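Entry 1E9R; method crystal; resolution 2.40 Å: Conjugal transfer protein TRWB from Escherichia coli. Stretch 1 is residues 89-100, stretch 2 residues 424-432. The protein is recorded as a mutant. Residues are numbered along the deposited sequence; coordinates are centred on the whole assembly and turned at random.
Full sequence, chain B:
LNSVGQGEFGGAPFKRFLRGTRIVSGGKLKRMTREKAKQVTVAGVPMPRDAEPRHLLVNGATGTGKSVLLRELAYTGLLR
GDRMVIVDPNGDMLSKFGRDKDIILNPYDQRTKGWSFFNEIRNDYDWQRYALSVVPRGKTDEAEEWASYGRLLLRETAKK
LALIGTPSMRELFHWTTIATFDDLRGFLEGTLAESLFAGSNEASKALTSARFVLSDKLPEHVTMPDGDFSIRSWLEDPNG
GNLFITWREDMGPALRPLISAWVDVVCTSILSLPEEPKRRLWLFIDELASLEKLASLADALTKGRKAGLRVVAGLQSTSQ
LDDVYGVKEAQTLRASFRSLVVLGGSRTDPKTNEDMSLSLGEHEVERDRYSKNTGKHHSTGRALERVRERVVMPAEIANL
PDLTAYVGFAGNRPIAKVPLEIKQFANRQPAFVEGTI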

ATOM      1  N   PRO B  89     -23.963 -25.735 -11.572  1.00 35.95           N
ATOM      2  CA  PRO B  89     -22.932 -26.047 -12.565  1.00 37.19           C
ATOM      3  C   PRO B  89     -23.162 -27.423 -13.177  1.00 38.71           C
ATOM      4  O   PRO B  89     -23.325 -28.402 -12.459  1.00 38.21           O
ATOM      5  N   ASN B  90     -23.165 -27.493 -14.501  1.00 39.52           N
ATOM      6  CA  ASN B  90     -23.360 -28.756 -15.203  1.00 40.02           C
ATOM      7  C   ASN B  90     -24.708 -29.411 -14.948  1.00 41.02           C
ATOM      8  O   ASN B  90     -24.865 -30.612 -15.176  1.00 43.50           O
ATOM      9  N   GLY B  91     -25.675 -28.634 -14.470  1.00 43.08           N
ATOM     10  CA  GLY B  91     -26.998 -29.177 -14.205  1.00 43.45           C
ATOM     11  C   GLY B  91     -27.055 -30.407 -13.306  1.00 44.64           C
ATOM     12  O   GLY B  91     -27.995 -31.208 -13.409  1.00 44.16           O
ATOM     13  N   ASP B  92     -26.068 -30.561 -12.424  1.00 46.31           N
ATOM     14  CA  ASP B  92     -26.026 -31.701 -11.508  1.00 48.90           C
ATOM     15  C   ASP B  92     -27.270 -31.807 -10.618  1.00 47.34           C
ATOM     16  O   ASP B  92     -27.890 -32.861 -10.524  1.00 48.52           O
ATOM     17  N   MET B  93     -27.633 -30.718  -9.956  1.00 46.49           N
ATOM     18  CA  MET B  93     -28.801 -30.730  -9.089  1.00 46.98           C
ATOM     19  C   MET B  93     -30.089 -30.829  -9.884  1.00 46.10           C
ATOM     20  O   MET B  93     -31.070 -31.401  -9.420  1.00 45.15           O
ATOM     21  N   LEU B  94     -30.079 -30.255 -11.082  1.00 44.31           N
ATOM     22  CA  LEU B  94     -31.239 -30.285 -11.963  1.00 43.52           C
ATOM     23  C   LEU B  94     -31.526 -31.735 -12.333  1.00 44.98           C
ATOM     24  O   LEU B  94     -32.683 -32.174 -12.356  1.00 42.33           O
ATOM     25  N   SER B  95     -30.454 -32.474 -12.614  1.00 44.02           N
ATOM     26  CA  SER B  95     -30.570 -33.862 -13.000  1.00 44.83           C
ATOM     27  C   SER B  95     -31.067 -34.755 -11.870  1.00 46.21           C
ATOM     28  O   SER B  95     -31.649 -35.806 -12.122  1.00 47.87           O
ATOM     29  N   LYS B  96     -30.859 -34.346 -10.626  1.00 46.66           N
ATOM     30  CA  LYS B  96     -31.297 -35.166  -9.510  1.00 46.67           C
ATOM     31  C   LYS B  96     -32.538 -34.662  -8.810  1.00 46.65           C
ATOM     32  O   LYS B  96     -33.299 -35.458  -8.268  1.00 48.31           O
ATOM     33  N   PHE B  97     -32.760 -33.355  -8.822  1.00 46.15           N
ATOM     34  CA  PHE B  97     -33.925 -32.807  -8.133  1.00 46.12           C
ATOM     35  C   PHE B  97     -34.926 -32.078  -9.017  1.00 46.62           C
ATOM     36  O   PHE B  97     -35.961 -31.608  -8.532  1.00 44.75           O
ATOM     37  N   GLY B  98     -34.618 -31.990 -10.309  1.00 47.58           N
ATOM     38  CA  GLY B  98     -35.496 -31.303 -11.241  1.00 49.83           C
ATOM     39  C   GLY B  98     -36.826 -31.987 -11.519  1.00 51.23           C
ATOM     40  O   GLY B  98     -36.867 -33.112 -12.020  1.00 48.74           O
ATOM     41  N   ARG B  99     -37.916 -31.299 -11.190  1.00 53.57           N
ATOM     42  CA  ARG B  99     -39.258 -31.820 -11.421  1.00 57.33           C
ATOM     43  C   ARG B  99     -39.825 -31.166 -12.671  1.00 57.73           C
ATOM     44  O   ARG B  99     -39.210 -30.273 -13.251  1.00 58.66           O
ATOM     45  N   ASP B 100     -41.011 -31.604 -13.070  1.00 58.11           N
ATOM     46  CA  ASP B 100     -41.647 -31.107 -14.275  1.00 56.67           C
ATOM     47  C   ASP B 100     -42.020 -29.624 -14.285  1.00 54.32           C
ATOM     48  O   ASP B 100     -41.843 -28.939 -15.296  1.00 52.97           O
ATOM     49  N   GLN B 424     -26.529 -40.919  -2.225  1.00 69.44           N
ATOM     50  CA  GLN B 424     -26.687 -41.150  -3.649  1.00 69.33           C
ATOM     51  C   GLN B 424     -28.067 -40.748  -4.137  1.00 67.84           C
ATOM     52  O   GLN B 424     -29.077 -41.057  -3.506  1.00 66.75           O
ATOM     53  N   PHE B 425     -28.100 -40.043  -5.261  1.00 66.86           N
ATOM     54  CA  PHE B 425     -29.356 -39.613  -5.849  1.00 66.50           C
ATOM     55  C   PHE B 425     -29.400 -40.099  -7.290  1.00 67.69           C
ATOM     56  O   PHE B 425     -28.415 -39.982  -8.029  1.00 68.14           O
ATOM     57  N   ALA B 426     -30.544 -40.652  -7.679  1.00 67.80           N
ATOM     58  CA  ALA B 426     -30.729 -41.161  -9.031  1.00 68.64           C
ATOM     59  C   ALA B 426     -31.150 -40.031  -9.960  1.00 68.63           C
ATOM     60  O   ALA B 426     -31.888 -39.126  -9.563  1.00 67.80           O
ATOM     61  N   ASN B 427     -30.676 -40.097 -11.198  1.00 68.79           N
ATOM     62  CA  ASN B 427     -30.986 -39.081 -12.191  1.00 69.04           C
ATOM     63  C   ASN B 427     -32.446 -39.113 -12.595  1.00 67.87           C
ATOM     64  O   ASN B 427     -32.883 -40.030 -13.280  1.00 69.67           O
ATOM     65  N   ARG B 428     -33.197 -38.102 -12.174  1.00 65.59           N
ATOM     66  CA  ARG B 428     -34.609 -38.032 -12.508  1.00 64.43           C
ATOM     67  C   ARG B 428     -34.821 -37.104 -13.703  1.00 63.30           C
ATOM     68  O   ARG B 428     -35.932 -36.633 -13.955  1.00 62.19           O
ATOM     69  N   GLN B 429     -33.748 -36.859 -14.452  1.00 61.67           N
ATOM     70  CA  GLN B 429     -33.814 -35.979 -15.613  1.00 59.08           C
ATOM     71  C   GLN B 429     -32.401 -35.782 -16.165  1.00 56.58           C
ATOM     72  O   GLN B 429     -31.419 -35.950 -15.442  1.00 56.37           O
ATOM     73  N   PRO B 430     -32.274 -35.462 -17.462  1.00 54.15           N
ATOM     74  CA  PRO B 430     -30.925 -35.257 -18.005  1.00 52.68           C
ATOM     75  C   PRO B 430     -30.356 -33.890 -17.576  1.00 51.86           C
ATOM     76  O   PRO B 430     -31.064 -32.878 -17.569  1.00 48.00           O
ATOM     77  N   ALA B 431     -29.082 -33.870 -17.202  1.00 51.04           N
ATOM     78  CA  ALA B 431     -28.434 -32.639 -16.764  1.00 50.22           C
ATOM     79  C   ALA B 431     -28.440 -31.553 -17.843  1.00 51.13           C
ATOM     80  O   ALA B 431     -28.679 -30.380 -17.555  1.00 49.73           O
ATOM     81  N   PHE B 432     -28.176 -31.948 -19.084  1.00 52.21           N
ATOM     82  CA  PHE B 432     -28.139 -31.000 -20.191  1.00 53.60           C
ATOM     83  C   PHE B 432     -28.814 -31.564 -21.442  1.00 54.40           C
ATOM     84  O   PHE B 432     -28.619 -32.723 -21.799  1.00 55.05           O
TER

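The helix of stretch 1 meets a segment with no regular helix or strand, and its main polar anchors are carbonyls near the helix end rather than side chains. R428 reads two of them: its backbone N donates to S95 O at 2.8 Å, and its guanidinium, reached through a p, t, m side chain, donates from NH1 to G98 O at 3.2 Å.

Q429 points toward the helix in an extended t, t rotamer. Its amide lies beside G98, where an ideal CB would stand 2.4 Å from Q429 NE2, so the absent side chain makes room for it. Water 1 donates to Q429 OE1 at 2.8 Å and to R99 O at 3.2 Å, bridging the stretches.

F425 (m) points toward the helix and offers a ring face to the edge of F97 (m), an edge-to-face pair with centroids 4.9 Å apart and planes at 78°. F97 starts away, yet its end swings back. K96, m then fully extended, lays CD 3.5 Å from F425 CB while its NZ makes a salt bridge to D92 OD1 at 3.3 Å.

Around A431, its CB sits 3.4 Å from N90 O, and L94 (t, p) brings CD2 within 3.6 Å of A431 O. S95, in p, turns OG back to D92 O at 2.6 Å; separately, S95 CB lies 3.9 Å from A431 CB.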

ATOM      1  CB  PRO B  89     -21.655 -26.017 -11.745  1.00 37.93           C
ATOM      2  CG  PRO B  89     -21.993 -25.075 -10.628  1.00 37.95           C
ATOM      3  CD  PRO B  89     -23.366 -25.473 -10.255  1.00 36.49           C
ATOM      4  CB  ASN B  90     -22.258 -29.739 -14.824  1.00 40.32           C
ATOM      5  CG  ASN B  90     -20.897 -29.235 -15.184  1.00 43.01           C
ATOM      6  OD1 ASN B  90     -20.646 -28.871 -16.332  1.00 45.58           O
ATOM      7  ND2 ASN B  90     -19.996 -29.207 -14.210  1.00 45.19           N
ATOM      8  CB  ASP B  92     -24.784 -31.631 -10.623  1.00 51.31           C
ATOM      9  CG  ASP B  92     -24.856 -32.595  -9.447  1.00 57.57           C
ATOM     10  OD1 ASP B  92     -24.965 -33.824  -9.683  1.00 60.33           O
ATOM     11  OD2 ASP B  92     -24.811 -32.130  -8.284  1.00 60.87           O
ATOM     12  CB  MET B  93     -28.824 -29.473  -8.218  1.00 48.15           C
ATOM     13  CG  MET B  93     -27.760 -29.480  -7.141  1.00 50.43           C
ATOM     14  SD  MET B  93     -28.486 -29.026  -5.563  1.00 54.66           S
ATOM     15  CE  MET B  93     -27.350 -27.656  -5.042  1.00 53.13           C
ATOM     16  CB  LEU B  94     -30.956 -29.483 -13.241  1.00 43.96           C
ATOM     17  CG  LEU B  94     -31.897 -29.713 -14.434  1.00 43.53           C
ATOM     18  CD1 LEU B  94     -33.300 -29.219 -14.099  1.00 39.92           C
ATOM     19  CD2 LEU B  94     -31.360 -29.002 -15.658  1.00 44.40           C
ATOM     20  CB  SER B  95     -29.225 -34.369 -13.513  1.00 43.67           C
ATOM     21  OG  SER B  95     -28.302 -34.509 -12.454  1.00 44.88           O
ATOM     22  CB  LYS B  96     -30.169 -35.324  -8.491  1.00 47.57           C
ATOM     23  CG  LYS B  96     -29.022 -36.172  -8.991  1.00 50.66           C
ATOM     24  CD  LYS B  96     -27.827 -36.052  -8.069  1.00 54.21           C
ATOM     25  CE  LYS B  96     -26.606 -36.776  -8.635  1.00 56.35           C
ATOM     26  NZ  LYS B  96     -25.393 -36.530  -7.792  1.00 59.14           N
ATOM     27  CB  PHE B  97     -33.468 -31.866  -7.019  1.00 46.21           C
ATOM     28  CG  PHE B  97     -32.463 -32.476  -6.087  1.00 46.36           C
ATOM     29  CD1 PHE B  97     -32.748 -33.653  -5.404  1.00 46.76           C
ATOM     30  CD2 PHE B  97     -31.229 -31.871  -5.889  1.00 47.36           C
ATOM     31  CE1 PHE B  97     -31.820 -34.216  -4.541  1.00 48.68           C
ATOM     32  CE2 PHE B  97     -30.293 -32.425  -5.028  1.00 47.68           C
ATOM     33  CZ  PHE B  97     -30.591 -33.602  -4.351  1.00 50.35           C
ATOM     34  CB  ARG B  99     -40.166 -31.539 -10.225  1.00 59.14           C
ATOM     35  CG  ARG B  99     -39.695 -32.189  -8.933  1.00 62.53           C
ATOM     36  CD  ARG B  99     -40.296 -31.462  -7.736  1.00 66.19           C
ATOM     37  NE  ARG B  99     -40.373 -30.018  -7.976  1.00 68.35           N
ATOM     38  CZ  ARG B  99     -40.653 -29.102  -7.050  1.00 68.49           C
ATOM     39  NH1 ARG B  99     -40.882 -29.463  -5.793  1.00 69.54           N
ATOM     40  NH2 ARG B  99     -40.710 -27.818  -7.383  1.00 68.64           N
ATOM     41  CB  ASP B 100     -42.880 -31.964 -14.566  1.00 60.59           C
ATOM     42  CG  ASP B 100     -43.184 -32.060 -16.049  1.00 63.33           C
ATOM     43  OD1 ASP B 100     -43.838 -31.138 -16.595  1.00 63.97           O
ATOM     44  OD2 ASP B 100     -42.749 -33.059 -16.668  1.00 66.87           O
ATOM     45  CB  GLN B 424     -26.430 -42.626  -3.969  1.00 71.66           C
ATOM     46  CG  GLN B 424     -24.993 -43.056  -3.724  1.00 74.68           C
ATOM     47  CD  GLN B 424     -23.994 -42.270  -4.568  1.00 76.70           C
ATOM     48  OE1 GLN B 424     -22.787 -42.311  -4.318  1.00 76.87           O
ATOM     49  NE2 GLN B 424     -24.496 -41.555  -5.579  1.00 78.41           N
ATOM     50  CB  PHE B 425     -29.488 -38.086  -5.814  1.00 63.86           C
ATOM     51  CG  PHE B 425     -29.419 -37.499  -4.430  1.00 61.84           C
ATOM     52  CD1 PHE B 425     -28.191 -37.209  -3.843  1.00 59.79           C
ATOM     53  CD2 PHE B 425     -30.584 -37.245  -3.708  1.00 60.11           C
ATOM     54  CE1 PHE B 425     -28.128 -36.674  -2.557  1.00 60.05           C
ATOM     55  CE2 PHE B 425     -30.527 -36.713  -2.425  1.00 59.95           C
ATOM     56  CZ  PHE B 425     -29.298 -36.425  -1.849  1.00 59.84           C
ATOM     57  CB  ALA B 426     -31.778 -42.261  -9.035  1.00 68.25           C
ATOM     58  CB  ASN B 427     -30.114 -39.278 -13.426  1.00 71.12           C
ATOM     59  CG  ASN B 427     -28.643 -39.123 -13.120  1.00 74.88           C
ATOM     60  OD1 ASN B 427     -27.791 -39.414 -13.958  1.00 76.86           O
ATOM     61  ND2 ASN B 427     -28.333 -38.652 -11.908  1.00 76.31           N
ATOM     62  CB  ARG B 428     -35.410 -37.550 -11.291  1.00 65.41           C
ATOM     63  CG  ARG B 428     -35.457 -36.049 -11.096  1.00 66.99           C
ATOM     64  CD  ARG B 428     -35.772 -35.693  -9.649  1.00 69.56           C
ATOM     65  NE  ARG B 428     -36.935 -36.390  -9.100  1.00 72.21           N
ATOM     66  CZ  ARG B 428     -38.200 -36.159  -9.448  1.00 74.13           C
ATOM     67  NH1 ARG B 428     -38.496 -35.243 -10.364  1.00 75.32           N
ATOM     68  NH2 ARG B 428     -39.178 -36.839  -8.861  1.00 75.13           N
ATOM     69  CB  GLN B 429     -34.404 -34.635 -15.184  1.00 61.10           C
ATOM     70  CG  GLN B 429     -35.085 -33.854 -16.277  1.00 64.02           C
ATOM     71  CD  GLN B 429     -35.681 -32.558 -15.769  1.00 66.42           C
ATOM     72  OE1 GLN B 429     -36.314 -31.812 -16.524  1.00 68.02           O
ATOM     73  NE2 GLN B 429     -35.482 -32.276 -14.483  1.00 66.39           N
ATOM     74  CB  PRO B 430     -31.143 -35.369 -19.517  1.00 52.94           C
ATOM     75  CG  PRO B 430     -32.524 -34.849 -19.690  1.00 52.90           C
ATOM     76  CD  PRO B 430     -33.271 -35.498 -18.544  1.00 53.38           C
ATOM     77  CB  ALA B 431     -27.008 -32.937 -16.339  1.00 48.23           C
ATOM     78  CB  PHE B 432     -26.679 -30.648 -20.504  1.00 53.87           C
ATOM     79  CG  PHE B 432     -26.503 -29.668 -21.648  1.00 55.03           C
ATOM     80  CD1 PHE B 432     -26.958 -28.351 -21.540  1.00 54.72           C
ATOM     81  CD2 PHE B 432     -25.855 -30.059 -22.827  1.00 54.83           C
ATOM     82  CE1 PHE B 432     -26.770 -27.434 -22.587  1.00 56.01           C
ATOM     83  CE2 PHE B 432     -25.660 -29.153 -23.882  1.00 54.06           C
ATOM     84  CZ  PHE B 432     -26.118 -27.839 -23.760  1.00 55.74           C
TER
HETATM   85  O   HOH W   1     -36.733 -29.406 -15.076  1.00 38.67           O